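Local coordinates for protein putative nucleotide-diphospho-sugar transferase (PDB 3CGX) that probably transfers a sugar from a nucleotide-diphospho-sugar donor in the manner of GT-A glycosyltransferases, although its substrates remain unidentified, at residues I146-D151 against P155-G160; Y131-G136 against E174-A179; H93-A98 against D104-M109; L8-Y13 against L85-R90. All coordinates share one frame; numbering follows the deposited sequence. Where two conformers were deposited one is given.

Contact 1: residues I146-D151 against P155-G160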
loop_
_atom_site.group_PDB
_atom_site.type_symbol
_atom_site.label_atom_id
_atom_site.label_comp_id
_atom_site.label_asym_id
_atom_site.label_seq_id
_atom_site.Cartn_x
_atom_site.Cartn_y
_atom_site.Cartn_z
ATOM N N ILE A 146 -4.227 -6.348 -3.186
ATOM C CA ILE A 146 -5.327 -7.172 -3.710
ATOM C C ILE A 146 -5.657 -6.688 -5.131
ATOM O O ILE A 146 -5.652 -5.494 -5.394
ATOM C CB ILE A 146 -6.577 -7.159 -2.782
ATOM C CG1 ILE A 146 -7.576 -8.212 -3.274
ATOM C CG2 ILE A 146 -7.160 -5.707 -2.584
ATOM C CD1 ILE A 146 -8.608 -8.579 -2.200
ATOM N N GLY A 147 -5.906 -7.606 -6.045
ATOM C CA GLY A 147 -6.265 -7.271 -7.416
ATOM C C GLY A 147 -7.264 -8.202 -8.032
ATOM O O GLY A 147 -7.382 -9.354 -7.645
ATOM N N PHE A 148 -7.974 -7.675 -9.014
ATOM C CA PHE A 148 -8.953 -8.422 -9.789
ATOM C C PHE A 148 -8.984 -8.014 -11.236
ATOM O O PHE A 148 -8.592 -6.916 -11.607
ATOM C CB PHE A 148 -10.391 -8.139 -9.285
ATOM C CG PHE A 148 -10.703 -8.702 -7.934
ATOM C CD1 PHE A 148 -11.176 -9.999 -7.795
ATOM C CD2 PHE A 148 -10.550 -7.926 -6.803
ATOM C CE1 PHE A 148 -11.484 -10.495 -6.526
ATOM C CE2 PHE A 148 -10.830 -8.438 -5.526
ATOM C CZ PHE A 148 -11.301 -9.703 -5.393
ATOM N N ARG A 149 -9.390 -8.936 -12.082
ATOM C CA ARG A 149 -9.737 -8.582 -13.460
ATOM C C ARG A 149 -11.262 -8.287 -13.444
ATOM O O ARG A 149 -11.997 -8.875 -12.644
ATOM C CB ARG A 149 -9.290 -9.651 -14.490
ATOM C CG ARG A 149 -9.641 -11.114 -14.208
ATOM C CD ARG A 149 -9.266 -11.948 -15.469
ATOM N NE ARG A 149 -9.792 -13.307 -15.459
ATOM N N LYS A 150 -11.721 -7.369 -14.300
ATOM C CA LYS A 150 -13.073 -6.816 -14.198
ATOM C C LYS A 150 -14.165 -7.870 -14.155
ATOM O O LYS A 150 -15.103 -7.787 -13.372
ATOM C CB LYS A 150 -13.377 -5.820 -15.334
ATOM C CG LYS A 150 -14.814 -5.233 -15.281
ATOM C CD LYS A 150 -14.921 -3.894 -16.057
ATOM C CE LYS A 150 -16.378 -3.349 -16.066
ATOM N NZ LYS A 150 -16.512 -1.981 -16.718
ATOM N N ASP A 151 -14.073 -8.861 -15.030
ATOM C CA ASP A 151 -15.164 -9.818 -15.157
ATOM C C ASP A 151 -15.218 -10.778 -13.966
ATOM O O ASP A 151 -16.231 -11.436 -13.733
ATOM C CB ASP A 151 -15.077 -10.546 -16.505
ATOM C CG ASP A 151 -15.340 -9.616 -17.684
ATOM O OD1 ASP A 151 -16.258 -8.764 -17.586
ATOM O OD2 ASP A 151 -14.635 -9.741 -18.707
ATOM N N PRO A 155 -16.810 -8.179 -5.111
ATOM C CA PRO A 155 -16.781 -7.189 -3.999
ATOM C C PRO A 155 -17.090 -7.788 -2.624
ATOM O O PRO A 155 -16.730 -7.235 -1.586
ATOM C CB PRO A 155 -17.832 -6.156 -4.407
ATOM C CG PRO A 155 -18.640 -6.780 -5.549
ATOM C CD PRO A 155 -17.803 -7.869 -6.154
ATOM N N ASP A 156 -17.808 -8.900 -2.639
ATOM C CA ASP A 156 -18.156 -9.627 -1.419
ATOM C C ASP A 156 -16.922 -10.007 -0.585
ATOM O O ASP A 156 -17.019 -10.227 0.631
ATOM C CB ASP A 156 -18.943 -10.895 -1.758
ATOM C CG ASP A 156 -20.392 -10.601 -2.117
ATOM O OD1 ASP A 156 -20.764 -9.417 -2.317
ATOM O OD2 ASP A 156 -21.169 -11.570 -2.184
ATOM N N VAL A 157 -15.745 -10.086 -1.206
ATOM C CA VAL A 157 -14.529 -10.425 -0.410
ATOM C C VAL A 157 -14.211 -9.346 0.608
ATOM O O VAL A 157 -13.411 -9.564 1.518
ATOM C CB VAL A 157 -13.260 -10.692 -1.265
ATOM C CG1 VAL A 157 -13.594 -11.748 -2.341
ATOM C CG2 VAL A 157 -12.714 -9.386 -1.845
ATOM N N PHE A 158 -14.845 -8.180 0.488
ATOM C CA PHE A 158 -14.573 -7.085 1.440
ATOM C C PHE A 158 -15.637 -7.065 2.540
ATOM O O PHE A 158 -15.547 -6.328 3.501
ATOM C CB PHE A 158 -14.517 -5.731 0.746
ATOM C CG PHE A 158 -13.421 -5.626 -0.285
ATOM C CD1 PHE A 158 -12.108 -5.625 0.106
ATOM C CD2 PHE A 158 -13.716 -5.563 -1.651
ATOM C CE1 PHE A 158 -11.109 -5.536 -0.843
ATOM C CE2 PHE A 158 -12.730 -5.485 -2.575
ATOM C CZ PHE A 158 -11.417 -5.476 -2.165
ATOM N N ASP A 159 -16.631 -7.910 2.385
ATOM C CA ASP A 159 -17.770 -7.898 3.297
ATOM C C ASP A 159 -17.597 -8.880 4.429
ATOM O O ASP A 159 -17.194 -10.028 4.246
ATOM C CB ASP A 159 -19.075 -8.192 2.557
ATOM C CG ASP A 159 -19.466 -7.091 1.611
ATOM O OD1 ASP A 159 -18.917 -5.979 1.723
ATOM O OD2 ASP A 159 -20.343 -7.320 0.753
ATOM N N GLY A 160 -17.930 -8.408 5.616
ATOM C CA GLY A 160 -17.970 -9.273 6.771
ATOM C C GLY A 160 -16.599 -9.581 7.298
ATOM O O GLY A 160 -16.426 -10.553 8.023
#
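Val157 touches both Ile146 and Phe148 with one methyl, CG2, and this is how the 3-10 turn 155-158 is fastened to the end of the strand it follows. The tightest approach is that of Val157 CG2 to Phe148 CZ, 3.8 Å, with the methyl lying at the edge of the phenyl ring and near its plane, ring rim against methyl. The same methyl stands 4.2 Å from Ile146 CD1. It also lies over the ring of its neighbour Phe158, 3.9 Å above the plane and over the centre. Ile146 reaches this cluster because CG1 points opposite the backbone N (chi1 -171°) and the chain runs on extended, which carries CD1 to 4.2 Å from Phe158 CE1 and as far from CZ. Ile146 CD1 comes to that ring obliquely. No hydrogen bond crosses the contact, which is made wholly by buried residues meeting through apolar side chains. The second shell is backbone: Phe158 N bonds to Pro155 O at 3.0 Å and Asp159 N to Asp156 O, the i to i+3 pattern that presents Val157 and Phe158 together. Phe153, in the connection between the segments, meets the Phe148 ring edge-to-face. Farther out, Phe158 packs against Met91, Lys92 and Met95 of helix 87-100, while strand 143-149 runs between strands 105-109 and 133-137 in the central sheet.

Contact 2: residues Y131-G136 against E174-A179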
loop_
_atom_site.group_PDB
_atom_site.type_symbol
_atom_site.label_atom_id
_atom_site.label_comp_id
_atom_site.label_asym_id
_atom_site.label_seq_id
_atom_site.Cartn_x
_atom_site.Cartn_y
_atom_site.Cartn_z
ATOM N N TYR A 131 -5.379 -14.860 -14.370
ATOM C CA TYR A 131 -5.911 -15.241 -13.084
ATOM C C TYR A 131 -7.091 -14.351 -12.796
ATOM O O TYR A 131 -7.173 -13.247 -13.326
ATOM C CB TYR A 131 -4.863 -15.027 -12.031
ATOM C CG TYR A 131 -3.743 -16.004 -11.995
ATOM C CD1 TYR A 131 -2.562 -15.809 -12.732
ATOM C CD2 TYR A 131 -3.806 -17.083 -11.140
ATOM C CE1 TYR A 131 -1.547 -16.725 -12.668
ATOM C CE2 TYR A 131 -2.804 -17.979 -11.061
ATOM C CZ TYR A 131 -1.666 -17.797 -11.809
ATOM O OH TYR A 131 -0.663 -18.716 -11.677
ATOM N N ASP A 132 -8.005 -14.807 -11.949
ATOM C CA ASP A 132 -9.165 -13.985 -11.587
ATOM C C ASP A 132 -8.810 -12.902 -10.551
ATOM O O ASP A 132 -9.358 -11.785 -10.557
ATOM C CB ASP A 132 -10.271 -14.867 -11.014
ATOM C CG ASP A 132 -10.726 -15.915 -11.974
ATOM O OD1 ASP A 132 -11.044 -15.552 -13.118
ATOM O OD2 ASP A 132 -10.765 -17.085 -11.580
ATOM N N ALA A 133 -7.871 -13.240 -9.682
ATOM C CA ALA A 133 -7.481 -12.376 -8.567
ATOM C C ALA A 133 -6.035 -12.574 -8.177
ATOM O O ALA A 133 -5.396 -13.562 -8.535
ATOM C CB ALA A 133 -8.391 -12.628 -7.355
ATOM N N ALA A 134 -5.519 -11.564 -7.492
ATOM C CA ALA A 134 -4.184 -11.554 -6.946
ATOM C C ALA A 134 -4.214 -11.006 -5.504
ATOM O O ALA A 134 -5.039 -10.156 -5.138
ATOM C CB ALA A 134 -3.260 -10.709 -7.828
ATOM N N ILE A 135 -3.320 -11.513 -4.678
ATOM C CA ILE A 135 -3.257 -11.092 -3.267
ATOM C C ILE A 135 -1.837 -11.224 -2.748
ATOM O O ILE A 135 -1.146 -12.180 -3.080
ATOM C CB ILE A 135 -4.260 -11.908 -2.401
ATOM C CG1 ILE A 135 -4.509 -11.174 -1.057
ATOM C CG2 ILE A 135 -3.782 -13.421 -2.252
ATOM C CD1 ILE A 135 -5.797 -11.625 -0.317
ATOM N N GLY A 136 -1.377 -10.226 -1.989
ATOM C CA GLY A 136 -0.065 -10.286 -1.406
ATOM C C GLY A 136 -0.195 -10.334 0.103
ATOM O O GLY A 136 -0.726 -9.394 0.725
ATOM N N GLU A 174 -10.267 -17.444 1.688
ATOM C CA GLU A 174 -11.361 -18.414 1.858
ATOM C C GLU A 174 -12.584 -17.952 1.035
ATOM O O GLU A 174 -13.138 -18.731 0.263
ATOM C CB GLU A 174 -11.701 -18.611 3.339
ATOM N N LYS A 175 -12.967 -16.681 1.171
ATOM C CA LYS A 175 -14.071 -16.106 0.383
ATOM C C LYS A 175 -13.766 -16.206 -1.105
ATOM O O LYS A 175 -14.659 -16.456 -1.910
ATOM C CB LYS A 175 -14.349 -14.650 0.776
ATOM C CG LYS A 175 -15.148 -14.502 2.077
ATOM C CD LYS A 175 -15.083 -13.110 2.699
ATOM C CE LYS A 175 -16.182 -12.966 3.780
ATOM N NZ LYS A 175 -15.884 -11.832 4.714
HETATM N N MSE A 176 -12.493 -16.041 -1.485
HETATM C CA MSE A 176 -12.125 -16.168 -2.915
HETATM C C MSE A 176 -12.283 -17.597 -3.409
HETATM O O MSE A 176 -12.724 -17.823 -4.534
HETATM C CB MSE A 176 -10.708 -15.681 -3.175
HETATM C CG MSE A 176 -10.588 -14.196 -2.905
HETATM SE SE MSE A 176 -8.803 -13.484 -3.327
HETATM C CE MSE A 176 -7.670 -14.273 -1.998
ATOM N N ARG A 177 -11.914 -18.555 -2.569
ATOM C CA ARG A 177 -12.027 -19.967 -2.914
ATOM C C ARG A 177 -13.519 -20.287 -3.059
ATOM O O ARG A 177 -13.957 -20.897 -4.021
ATOM C CB ARG A 177 -11.397 -20.868 -1.837
ATOM N N ARG A 178 -14.305 -19.841 -2.093
ATOM C CA ARG A 178 -15.745 -20.114 -2.124
ATOM C C ARG A 178 -16.401 -19.457 -3.364
ATOM O O ARG A 178 -17.507 -19.832 -3.767
ATOM C CB ARG A 178 -16.414 -19.638 -0.820
ATOM C CG ARG A 178 -15.991 -20.411 0.457
ATOM C CD ARG A 178 -16.507 -19.739 1.754
ATOM N N ALA A 179 -15.703 -18.487 -3.964
ATOM C CA ALA A 179 -16.195 -17.759 -5.156
ATOM C C ALA A 179 -15.680 -18.433 -6.417
ATOM O O ALA A 179 -15.924 -17.967 -7.538
ATOM C CB ALA A 179 -15.756 -16.302 -5.140
#
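Met176, present as selenomethionine, lays its bent end across two strand residues, Ala133 and Ile135, that are two apart and so face the same side of the sheet. Its side chain leaves the helix with CG opposite the carbonyl carbon and continues straight through the next bond, then turns sharply at chi3 (-69°), so that the last methyl is swung along the strand instead of into it. The bend divides the work. The selenium rests 4.1 Å from Ala133 CB, the one side-chain atom that the alanine offers. The terminal CE is received by Ile135, whose two branches hold it: CD1 approaches to 3.7 Å and CG2 to 4.0 Å. The two long side chains lie at a slant to each other, neither parallel nor end-on. Nothing polar bridges the segments; all three touching residues are buried, and the helical bond from Arg178 N to Glu174 O, 2.9 Å, spans the turn that carries Met176. Just before the strand, Asp132 is tied to Ser152 OG through OD1 and to Glu182 N through OD2. Strand 133-137 lies between strands 143-149 and 183-185, and helix 169-178 packs over this end of the sheet, with Met176 also touching Val183 and Val157, and Ile135 meeting Tyr169 and Thr172 of the same helix.

Contact 3: residues H93-A98 against D104-M109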
loop_
_atom_site.group_PDB
_atom_site.type_symbol
_atom_site.label_atom_id
_atom_site.label_comp_id
_atom_site.label_asym_id
_atom_site.label_seq_id
_atom_site.Cartn_x
_atom_site.Cartn_y
_atom_site.Cartn_z
ATOM N N HIS A 93 -15.213 0.288 -2.692
ATOM C CA HIS A 93 -15.646 1.463 -3.455
ATOM C C HIS A 93 -14.599 1.953 -4.481
ATOM O O HIS A 93 -14.926 2.288 -5.633
ATOM C CB HIS A 93 -16.059 2.585 -2.512
ATOM C CG HIS A 93 -17.264 2.248 -1.687
ATOM N ND1 HIS A 93 -17.518 2.817 -0.451
ATOM C CD2 HIS A 93 -18.259 1.344 -1.897
ATOM C CE1 HIS A 93 -18.642 2.313 0.039
ATOM N NE2 HIS A 93 -19.101 1.406 -0.810
ATOM N N ALA A 94 -13.335 1.925 -4.092
ATOM C CA ALA A 94 -12.266 2.402 -4.981
ATOM C C ALA A 94 -12.113 1.441 -6.193
ATOM O O ALA A 94 -12.016 1.851 -7.355
ATOM C CB ALA A 94 -10.951 2.556 -4.204
HETATM N N MSE A 95 -12.142 0.151 -5.919
HETATM C CA MSE A 95 -12.024 -0.829 -6.997
HETATM C C MSE A 95 -13.252 -0.808 -7.928
HETATM O O MSE A 95 -13.146 -0.844 -9.170
HETATM C CB MSE A 95 -11.855 -2.215 -6.388
HETATM C CG MSE A 95 -10.605 -2.347 -5.555
HETATM SE SE MSE A 95 -9.993 -4.222 -5.293
HETATM C CE MSE A 95 -9.252 -4.336 -7.077
ATOM N N GLN A 96 -14.419 -0.705 -7.308
ATOM C CA GLN A 96 -15.676 -0.675 -8.035
ATOM C C GLN A 96 -15.690 0.514 -8.959
ATOM O O GLN A 96 -16.099 0.418 -10.103
ATOM C CB GLN A 96 -16.882 -0.623 -7.087
ATOM C CG GLN A 96 -18.189 -0.608 -7.872
ATOM C CD GLN A 96 -18.437 -1.923 -8.604
ATOM O OE1 GLN A 96 -18.401 -1.974 -9.830
ATOM N NE2 GLN A 96 -18.647 -2.993 -7.848
ATOM N N LYS A 97 -15.189 1.632 -8.469
ATOM C CA LYS A 97 -15.129 2.868 -9.256
ATOM C C LYS A 97 -14.201 2.742 -10.456
ATOM O O LYS A 97 -14.493 3.227 -11.579
ATOM C CB LYS A 97 -14.674 4.012 -8.368
ATOM C CG LYS A 97 -14.284 5.286 -9.058
ATOM C CD LYS A 97 -15.436 6.099 -9.532
ATOM C CE LYS A 97 -14.947 7.517 -9.877
ATOM N NZ LYS A 97 -13.703 7.536 -10.718
ATOM N N ALA A 98 -13.067 2.094 -10.219
ATOM C CA ALA A 98 -12.058 1.904 -11.272
ATOM C C ALA A 98 -12.616 1.025 -12.394
ATOM O O ALA A 98 -12.443 1.316 -13.578
ATOM C CB ALA A 98 -10.729 1.351 -10.697
ATOM N N ASP A 104 -9.708 -2.784 -17.074
ATOM C CA ASP A 104 -9.820 -4.229 -17.185
ATOM C C ASP A 104 -9.203 -4.946 -15.994
ATOM O O ASP A 104 -9.636 -6.026 -15.601
ATOM C CB ASP A 104 -9.101 -4.726 -18.434
ATOM C CG ASP A 104 -9.168 -6.261 -18.573
ATOM O OD1 ASP A 104 -10.299 -6.803 -18.581
ATOM O OD2 ASP A 104 -8.090 -6.919 -18.672
ATOM N N ARG A 105 -8.120 -4.384 -15.513
ATOM C CA ARG A 105 -7.354 -4.986 -14.440
ATOM C C ARG A 105 -6.955 -3.903 -13.459
ATOM O O ARG A 105 -6.429 -2.873 -13.840
ATOM C CB ARG A 105 -6.085 -5.643 -14.979
ATOM C CG ARG A 105 -6.302 -6.906 -15.849
ATOM C CD ARG A 105 -4.990 -7.290 -16.489
ATOM N NE ARG A 105 -4.762 -6.509 -17.698
ATOM C CZ ARG A 105 -3.587 -6.098 -18.139
ATOM N NH1 ARG A 105 -2.481 -6.375 -17.472
ATOM N NH2 ARG A 105 -3.529 -5.392 -19.263
ATOM N N VAL A 106 -7.192 -4.188 -12.184
ATOM C CA VAL A 106 -6.958 -3.243 -11.132
ATOM C C VAL A 106 -6.284 -3.883 -9.934
ATOM O O VAL A 106 -6.690 -4.930 -9.480
ATOM C CB VAL A 106 -8.312 -2.602 -10.659
ATOM C CG1 VAL A 106 -8.078 -1.609 -9.530
ATOM C CG2 VAL A 106 -9.040 -1.951 -11.832
ATOM N N VAL A 107 -5.220 -3.237 -9.459
ATOM C CA VAL A 107 -4.577 -3.648 -8.210
ATOM C C VAL A 107 -4.657 -2.500 -7.201
ATOM O O VAL A 107 -4.523 -1.320 -7.538
ATOM C CB VAL A 107 -3.087 -4.172 -8.388
ATOM C CG1 VAL A 107 -3.032 -5.404 -9.365
ATOM C CG2 VAL A 107 -2.221 -3.103 -8.858
ATOM N N LEU A 108 -4.933 -2.864 -5.959
ATOM C CA LEU A 108 -4.995 -1.901 -4.865
ATOM C C LEU A 108 -3.911 -2.286 -3.846
ATOM O O LEU A 108 -3.806 -3.420 -3.418
ATOM C CB LEU A 108 -6.414 -1.875 -4.273
ATOM C CG LEU A 108 -6.807 -0.900 -3.152
ATOM C CD1 LEU A 108 -8.362 -0.819 -3.057
ATOM C CD2 LEU A 108 -6.206 -1.318 -1.843
HETATM N N MSE A 109 -3.093 -1.324 -3.458
HETATM C CA MSE A 109 -2.053 -1.584 -2.513
HETATM C C MSE A 109 -1.866 -0.473 -1.543
HETATM O O MSE A 109 -2.227 0.673 -1.814
HETATM C CB MSE A 109 -0.763 -1.797 -3.283
HETATM C CG MSE A 109 -0.223 -0.567 -3.964
HETATM SE SE MSE A 109 1.251 -1.154 -5.186
HETATM C CE MSE A 109 2.524 -1.762 -3.883
#
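Met95, a selenomethionine, meets a flat group of the strand, the peptide carbonyl of Val106, whose oxygen its CE approaches to 3.6 Å. A second flat group, the Arg105 guanidinium, takes Asp104 OD2 at its edge and in plane, inside segment 104-109, in a salt bridge whose NE hydrogen bond, 3.5 Å, is weak; NH2 also pairs with Glu4 and NH1 with Leu125 O. Between helix and strand the remaining contacts are aliphatic. A bend at chi3 (77°) turns Met95 CE back toward Val106, where it also lies 3.9 Å from CG1, the two side chains running in opposite senses alongside one another. Nearer its root, Met95 CG touches Leu108 CD1 at 3.7 Å, crossing it at a slant. One turn on, Ala98 CB rests 3.9 Å from Val106 CG2 and is almost as near its other methyl, so two helix residues touch Val106. The axes run nearly antiparallel, 158° apart and 9.1 Å at closest approach, as suits a helix joined by a short loop to the strand that follows it. Helix 87-100 lies along strand 105-109, itself hydrogen-bonded between strands 5-11 and 143-149; Ala94 and Val106 also meet Leu8, while Val107 faces helix 118-127 on the other side of the sheet.

Contact 4: residues L8-Y13 against L85-R90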
loop_
_atom_site.group_PDB
_atom_site.type_symbol
_atom_site.label_atom_id
_atom_site.label_comp_id
_atom_site.label_asym_id
_atom_site.label_seq_id
_atom_site.Cartn_x
_atom_site.Cartn_y
_atom_site.Cartn_z
ATOM N N LEU A 8 -4.438 1.404 -7.659
ATOM C CA LEU A 8 -5.025 2.208 -6.594
ATOM C C LEU A 8 -4.087 2.153 -5.401
ATOM O O LEU A 8 -3.862 1.090 -4.802
ATOM C CB LEU A 8 -6.388 1.708 -6.198
ATOM C CG LEU A 8 -7.384 1.476 -7.321
ATOM C CD1 LEU A 8 -8.689 0.808 -6.809
ATOM C CD2 LEU A 8 -7.630 2.794 -8.105
ATOM N N PHE A 9 -3.574 3.321 -5.062
ATOM C CA PHE A 9 -2.511 3.491 -4.058
ATOM C C PHE A 9 -3.061 4.213 -2.826
ATOM O O PHE A 9 -3.380 5.369 -2.858
ATOM C CB PHE A 9 -1.324 4.193 -4.717
ATOM C CG PHE A 9 -0.091 4.376 -3.825
ATOM C CD1 PHE A 9 0.379 3.342 -3.016
ATOM C CD2 PHE A 9 0.648 5.555 -3.864
ATOM C CE1 PHE A 9 1.560 3.491 -2.275
ATOM C CE2 PHE A 9 1.830 5.692 -3.073
ATOM C CZ PHE A 9 2.242 4.651 -2.271
ATOM N N PHE A 10 -3.213 3.458 -1.748
ATOM C CA PHE A 10 -3.849 3.922 -0.518
ATOM C C PHE A 10 -2.832 4.538 0.415
ATOM O O PHE A 10 -1.846 3.902 0.816
ATOM C CB PHE A 10 -4.612 2.748 0.156
ATOM C CG PHE A 10 -6.035 2.589 -0.284
ATOM C CD1 PHE A 10 -6.408 2.711 -1.616
ATOM C CD2 PHE A 10 -7.032 2.258 0.658
ATOM C CE1 PHE A 10 -7.726 2.606 -1.981
ATOM C CE2 PHE A 10 -8.347 2.091 0.276
ATOM C CZ PHE A 10 -8.706 2.272 -1.026
ATOM N N VAL A 11 -3.084 5.814 0.728
ATOM C CA VAL A 11 -2.210 6.699 1.495
ATOM C C VAL A 11 -3.008 7.530 2.512
ATOM O O VAL A 11 -4.217 7.601 2.470
ATOM C CB VAL A 11 -1.431 7.679 0.521
ATOM C CG1 VAL A 11 -0.572 6.901 -0.526
ATOM C CG2 VAL A 11 -2.401 8.689 -0.201
ATOM N N LYS A 12 -2.304 8.086 3.465
ATOM C CA LYS A 12 -2.810 9.124 4.374
ATOM C C LYS A 12 -1.840 10.332 4.374
ATOM O O LYS A 12 -0.616 10.169 4.259
ATOM C CB LYS A 12 -2.971 8.586 5.789
ATOM C CG LYS A 12 -3.606 9.536 6.769
ATOM C CD LYS A 12 -4.009 8.885 8.067
ATOM C CE LYS A 12 -4.619 9.925 9.040
ATOM N NZ LYS A 12 -4.923 9.246 10.303
ATOM N N TYR A 13 -2.399 11.541 4.484
ATOM C CA TYR A 13 -1.553 12.736 4.531
ATOM C C TYR A 13 -0.646 12.574 5.767
ATOM O O TYR A 13 -1.126 12.280 6.851
ATOM C CB TYR A 13 -2.324 14.065 4.563
ATOM C CG TYR A 13 -1.358 15.167 4.289
ATOM C CD1 TYR A 13 -1.037 15.513 2.977
ATOM C CD2 TYR A 13 -0.688 15.818 5.339
ATOM C CE1 TYR A 13 -0.064 16.497 2.692
ATOM C CE2 TYR A 13 0.284 16.801 5.073
ATOM C CZ TYR A 13 0.602 17.113 3.739
ATOM O OH TYR A 13 1.563 18.056 3.430
ATOM N N LEU A 85 -17.222 3.419 5.272
ATOM C CA LEU A 85 -17.255 3.393 6.744
ATOM C C LEU A 85 -16.034 2.766 7.352
ATOM O O LEU A 85 -15.585 3.215 8.416
ATOM C CB LEU A 85 -18.489 2.647 7.286
ATOM C CG LEU A 85 -19.697 3.547 7.535
ATOM C CD1 LEU A 85 -20.455 3.795 6.241
ATOM C CD2 LEU A 85 -20.609 2.920 8.591
ATOM N N ASP A 86 -15.515 1.731 6.688
ATOM C CA ASP A 86 -14.322 1.010 7.147
ATOM C C ASP A 86 -13.365 0.745 5.964
ATOM O O ASP A 86 -13.631 1.171 4.817
ATOM C CB ASP A 86 -14.682 -0.304 7.882
ATOM C CG ASP A 86 -15.471 -1.284 7.028
ATOM O OD1 ASP A 86 -15.282 -1.347 5.801
ATOM O OD2 ASP A 86 -16.294 -2.048 7.594
ATOM N N LEU A 87 -12.262 0.056 6.247
ATOM C CA LEU A 87 -11.238 -0.170 5.207
ATOM C C LEU A 87 -11.788 -1.054 4.101
ATOM O O LEU A 87 -11.501 -0.841 2.931
ATOM C CB LEU A 87 -9.952 -0.737 5.786
ATOM C CG LEU A 87 -8.784 -0.878 4.793
ATOM C CD1 LEU A 87 -8.354 0.452 4.171
ATOM C CD2 LEU A 87 -7.586 -1.520 5.475
ATOM N N GLY A 88 -12.674 -1.982 4.453
ATOM C CA GLY A 88 -13.233 -2.862 3.449
ATOM C C GLY A 88 -14.154 -2.100 2.513
ATOM O O GLY A 88 -14.079 -2.270 1.302
ATOM N N GLU A 89 -15.035 -1.259 3.061
ATOM C CA GLU A 89 -15.894 -0.403 2.217
ATOM C C GLU A 89 -15.066 0.546 1.334
ATOM O O GLU A 89 -15.374 0.750 0.159
ATOM C CB GLU A 89 -16.931 0.398 3.045
ATOM C CG GLU A 89 -18.003 -0.517 3.691
ATOM C CD GLU A 89 -18.616 -1.521 2.689
ATOM O OE1 GLU A 89 -19.452 -1.102 1.858
ATOM O OE2 GLU A 89 -18.253 -2.734 2.737
ATOM N N ARG A 90 -14.005 1.090 1.905
ATOM C CA ARG A 90 -13.122 2.031 1.167
ATOM C C ARG A 90 -12.464 1.327 -0.019
ATOM O O ARG A 90 -12.418 1.862 -1.120
ATOM C CB ARG A 90 -12.088 2.654 2.115
ATOM C CG ARG A 90 -12.747 3.612 3.082
ATOM C CD ARG A 90 -11.888 4.067 4.220
ATOM N NE ARG A 90 -12.676 5.044 4.987
ATOM C CZ ARG A 90 -12.216 5.760 6.007
ATOM N NH1 ARG A 90 -10.968 5.644 6.389
ATOM N NH2 ARG A 90 -13.015 6.597 6.653
#
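Phe10 stretches from strand 5-11 to the first turn of helix 87-100, where Leu87 and Arg90 receive it. Its CB points toward the helix, and chi2 (42°) sets the ring so that one edge, not a face, meets the helix. Along that edge CD2 comes first, 4.2 Å from Leu87 CD1. CE2 follows, 4.2 Å from Arg90 CB. At the tip, CZ faces the backbone: Arg90 O lies 3.7 Å away, at the ring edge and in its plane, an orientation in which the weakly positive rim of the ring is turned to the carbonyl oxygen. Arg90 itself sends its guanidinium away from Phe10, and NE bonds to Gly84 O. The turn is also capped. Asp86 is the N-cap residue: its OD1 accepts from Glu89 N at 2.8 Å, with an N-H...O angle of 172°, and is met nearly along the carboxylate C-O axis. Asp86 O in turn takes Arg90 N, beginning the helical pattern. The ring of Phe10 also borders Leu108, Cys57 and Gln82, and Phe10 O bonds to Ser111 OG. A strand beside the centre of the sheet thus packs on the capped start of a covering helix, as in the Rossmann-like alpha/beta layering of GT-A glycosyltransferases, the clan to which this family belongs.

How the contacts relate
From the N terminus, contact 4 comes first and spans most: it joins strand 5-11 to the start of helix 87-100 across 71 intervening residues. Contact 3 then closes a short helix-to-strand return, from that same helix, which the two contacts share, to strand 105-109. Next, contact 2 encloses 37 residues between strand 133-137 and helix 169-178, and contact 1 lies wholly within that span. No pair crosses. Backbone bonding joins strand 5-11 to 105-109 (contacts 4 and 3), 105-109 to 143-149 (contacts 3 and 1) and 143-149 to 133-137 (contacts 1 and 2), so these four strands lie side by side in one mixed sheet.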